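Local coordinates for chloroplast pentatricopeptide repeat protein 10 (Zea mays, PDB 4M59), which binds specific single-stranded RNA elements in the chloroplast atpH and psaJ intergenic regions and acts as a barrier to RNA decay, stabilising the transcripts, at residues A[507-513]-A[534-540]. The protein carries 4 engineered substitutions. Residue numbers count along the deposited sequence, not the author numbering.
Sequences RRLDGME and MLSIYAK. With nucleotides of chain C.
Two successive pentatricopeptide repeats of the RNA-binding superhelix meet here: the second helix of one repeat, 509-519, packs on the first helix of the next, 528-539. Near this contact they run roughly antiparallel, at 145° with axes 11.0 Å apart, pairing L509 with I537 (CA-CA 6.8 Å) and M512 with M534 (7.7 Å). R507, with positive phi (53/46), is the C' residue of the Schellman motif closing helix 493-504, and after R508 the chain enters helix 509-519. Flexible, unbranched methionines suit the gap between the helices: M512 (mtp) sends CE to 3.7 Å from M534 SD and 3.8 Å from I537 CG2. The CA-to-CB bond of I537 points toward helix 509-519, its CG1 4.3 Å from L509 CB, while L509 CD1 lies at the Y538 ring edge, 3.8 Å from CE1. Tyrosine suits the border of this apolar layer because its ring packs inside and its hydroxyl reaches out, Y538 OH donating to E513 OE2 at 2.9 Å. Beside the RNA, long basic side chains gather. K540, extended beyond chi1 (mttt), brings CE to 3.3 Å from U16 OP1 of chain C, and R507 NH2 lies 3.7 Å from U15 OP2 of chain C. These phosphates probably offset the repulsion of two like charges, K540 NZ sitting over one face of the R507 guanidinium, 2.9 Å from R507 NH2, both donors and not hydrogen-bonded.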
# COMPACT_ATOMS: atom_id res chain seq x y z
N ARG A 507 22.86 -18.34 6.32
CA ARG A 507 23.26 -18.60 7.69
C ARG A 507 24.54 -17.90 8.09
O ARG A 507 25.42 -18.50 8.69
CB ARG A 507 23.42 -20.10 7.92
CG ARG A 507 22.28 -20.92 7.41
CD ARG A 507 21.28 -21.24 8.49
NE ARG A 507 19.95 -20.74 8.15
CZ ARG A 507 19.13 -21.32 7.28
NH1 ARG A 507 19.50 -22.42 6.65
NH2 ARG A 507 17.95 -20.79 7.04
N ARG A 508 24.64 -16.62 7.77
CA ARG A 508 25.78 -15.84 8.20
C ARG A 508 25.42 -15.00 9.38
O ARG A 508 25.08 -13.84 9.23
CB ARG A 508 26.25 -14.93 7.08
CG ARG A 508 27.27 -15.55 6.19
CD ARG A 508 28.52 -14.73 6.21
NE ARG A 508 28.39 -13.51 5.43
CZ ARG A 508 29.07 -12.41 5.68
NH1 ARG A 508 29.90 -12.38 6.70
NH2 ARG A 508 28.91 -11.34 4.93
N LEU A 509 25.50 -15.58 10.57
CA LEU A 509 25.15 -14.89 11.80
C LEU A 509 25.91 -13.60 11.99
O LEU A 509 25.35 -12.58 12.36
CB LEU A 509 25.43 -15.80 12.99
CG LEU A 509 25.62 -15.03 14.28
CD1 LEU A 509 24.64 -15.52 15.28
CD2 LEU A 509 27.03 -15.21 14.76
N ASP A 510 27.21 -13.67 11.76
CA ASP A 510 28.08 -12.53 11.93
C ASP A 510 27.55 -11.37 11.13
O ASP A 510 27.43 -10.27 11.64
CB ASP A 510 29.44 -12.91 11.40
CG ASP A 510 29.37 -13.44 10.00
OD1 ASP A 510 28.24 -13.57 9.49
OD2 ASP A 510 30.42 -13.73 9.40
N GLY A 511 27.22 -11.64 9.88
CA GLY A 511 26.90 -10.58 8.94
C GLY A 511 25.53 -10.01 9.13
O GLY A 511 25.19 -9.01 8.51
N MET A 512 24.73 -10.64 9.97
CA MET A 512 23.40 -10.15 10.27
C MET A 512 23.47 -9.21 11.45
O MET A 512 22.86 -8.15 11.44
CB MET A 512 22.47 -11.31 10.59
CG MET A 512 22.19 -12.20 9.42
SD MET A 512 21.42 -13.76 9.86
CE MET A 512 19.83 -13.19 10.38
N GLU A 513 24.22 -9.61 12.46
CA GLU A 513 24.36 -8.81 13.65
C GLU A 513 24.88 -7.44 13.30
O GLU A 513 24.53 -6.46 13.93
CB GLU A 513 25.30 -9.49 14.63
CG GLU A 513 24.77 -10.79 15.15
CD GLU A 513 25.47 -11.22 16.41
OE1 GLU A 513 26.71 -11.33 16.40
OE2 GLU A 513 24.79 -11.45 17.42
N MET A 534 16.30 -12.72 13.12
CA MET A 534 17.31 -12.69 14.15
C MET A 534 16.96 -13.69 15.23
O MET A 534 17.83 -14.25 15.87
CB MET A 534 17.44 -11.30 14.75
CG MET A 534 17.86 -10.28 13.75
SD MET A 534 19.44 -10.63 13.01
CE MET A 534 20.51 -10.24 14.37
N LEU A 535 15.68 -13.92 15.42
CA LEU A 535 15.26 -14.82 16.47
C LEU A 535 15.52 -16.25 16.08
O LEU A 535 15.87 -17.06 16.91
CB LEU A 535 13.79 -14.63 16.76
CG LEU A 535 13.30 -15.45 17.94
CD1 LEU A 535 14.05 -15.02 19.14
CD2 LEU A 535 11.83 -15.22 18.13
N SER A 536 15.34 -16.55 14.80
CA SER A 536 15.50 -17.91 14.33
C SER A 536 16.96 -18.28 14.17
O SER A 536 17.33 -19.42 14.35
CB SER A 536 14.79 -18.11 13.01
OG SER A 536 14.95 -19.43 12.56
N ILE A 537 17.78 -17.30 13.82
CA ILE A 537 19.19 -17.58 13.66
C ILE A 537 19.85 -17.83 15.01
O ILE A 537 20.69 -18.69 15.13
CB ILE A 537 19.91 -16.48 12.86
CG1 ILE A 537 21.31 -16.93 12.51
CG2 ILE A 537 19.95 -15.19 13.61
CD1 ILE A 537 21.35 -18.21 11.75
N TYR A 538 19.44 -17.07 16.02
CA TYR A 538 19.99 -17.26 17.35
C TYR A 538 19.48 -18.57 17.90
O TYR A 538 20.17 -19.26 18.64
CB TYR A 538 19.57 -16.12 18.28
CG TYR A 538 20.22 -14.79 18.01
CD1 TYR A 538 21.44 -14.70 17.37
CD2 TYR A 538 19.62 -13.62 18.41
CE1 TYR A 538 22.02 -13.48 17.13
CE2 TYR A 538 20.19 -12.40 18.17
CZ TYR A 538 21.39 -12.34 17.53
OH TYR A 538 21.96 -11.12 17.30
N ALA A 539 18.25 -18.90 17.55
CA ALA A 539 17.64 -20.11 18.04
C ALA A 539 18.26 -21.30 17.36
O ALA A 539 18.39 -22.36 17.96
CB ALA A 539 16.16 -20.09 17.80
N LYS A 540 18.64 -21.14 16.11
CA LYS A 540 19.27 -22.23 15.39
C LYS A 540 20.63 -22.57 15.97
O LYS A 540 21.21 -23.60 15.64
CB LYS A 540 19.36 -21.92 13.90
CG LYS A 540 18.08 -22.23 13.16
CD LYS A 540 18.15 -21.77 11.72
CE LYS A 540 16.83 -21.98 11.03
NZ LYS A 540 16.87 -21.53 9.63
P U C 15 13.41 -20.79 6.81
OP1 U C 15 13.82 -19.37 6.74
OP2 U C 15 14.42 -21.85 6.59
O5' U C 15 12.72 -21.05 8.22
C5' U C 15 13.40 -20.72 9.44
C4' U C 15 12.50 -20.96 10.63
O4' U C 15 11.19 -20.39 10.38
C3' U C 15 12.20 -22.41 10.96
O3' U C 15 13.25 -22.97 11.75
C2' U C 15 10.91 -22.31 11.76
O2' U C 15 11.11 -22.03 13.13
C1' U C 15 10.21 -21.13 11.07
N1 U C 15 9.18 -21.55 10.11
C2 U C 15 7.90 -21.74 10.59
O2 U C 15 7.59 -21.58 11.75
N3 U C 15 6.98 -22.14 9.64
C4 U C 15 7.21 -22.36 8.30
O4 U C 15 6.28 -22.71 7.58
C5 U C 15 8.57 -22.14 7.89
C6 U C 15 9.48 -21.76 8.78
P U C 16 13.89 -24.37 11.34
OP1 U C 16 15.13 -24.56 12.13
OP2 U C 16 13.95 -24.43 9.86
O5' U C 16 12.81 -25.43 11.84
C5' U C 16 12.44 -25.50 13.23
C4' U C 16 11.68 -26.77 13.51
O4' U C 16 10.31 -26.62 13.06
C3' U C 16 12.19 -28.01 12.79
O3' U C 16 13.22 -28.65 13.54
C2' U C 16 10.94 -28.89 12.74
O2' U C 16 10.71 -29.58 13.95
C1' U C 16 9.85 -27.85 12.51
N1 U C 16 9.55 -27.63 11.09
C2 U C 16 8.60 -28.44 10.50
O2 U C 16 8.00 -29.31 11.11
N3 U C 16 8.36 -28.18 9.17
C4 U C 16 8.97 -27.23 8.39
O4 U C 16 8.65 -27.13 7.20
C5 U C 16 9.94 -26.43 9.07
C6 U C 16 10.19 -26.65 10.36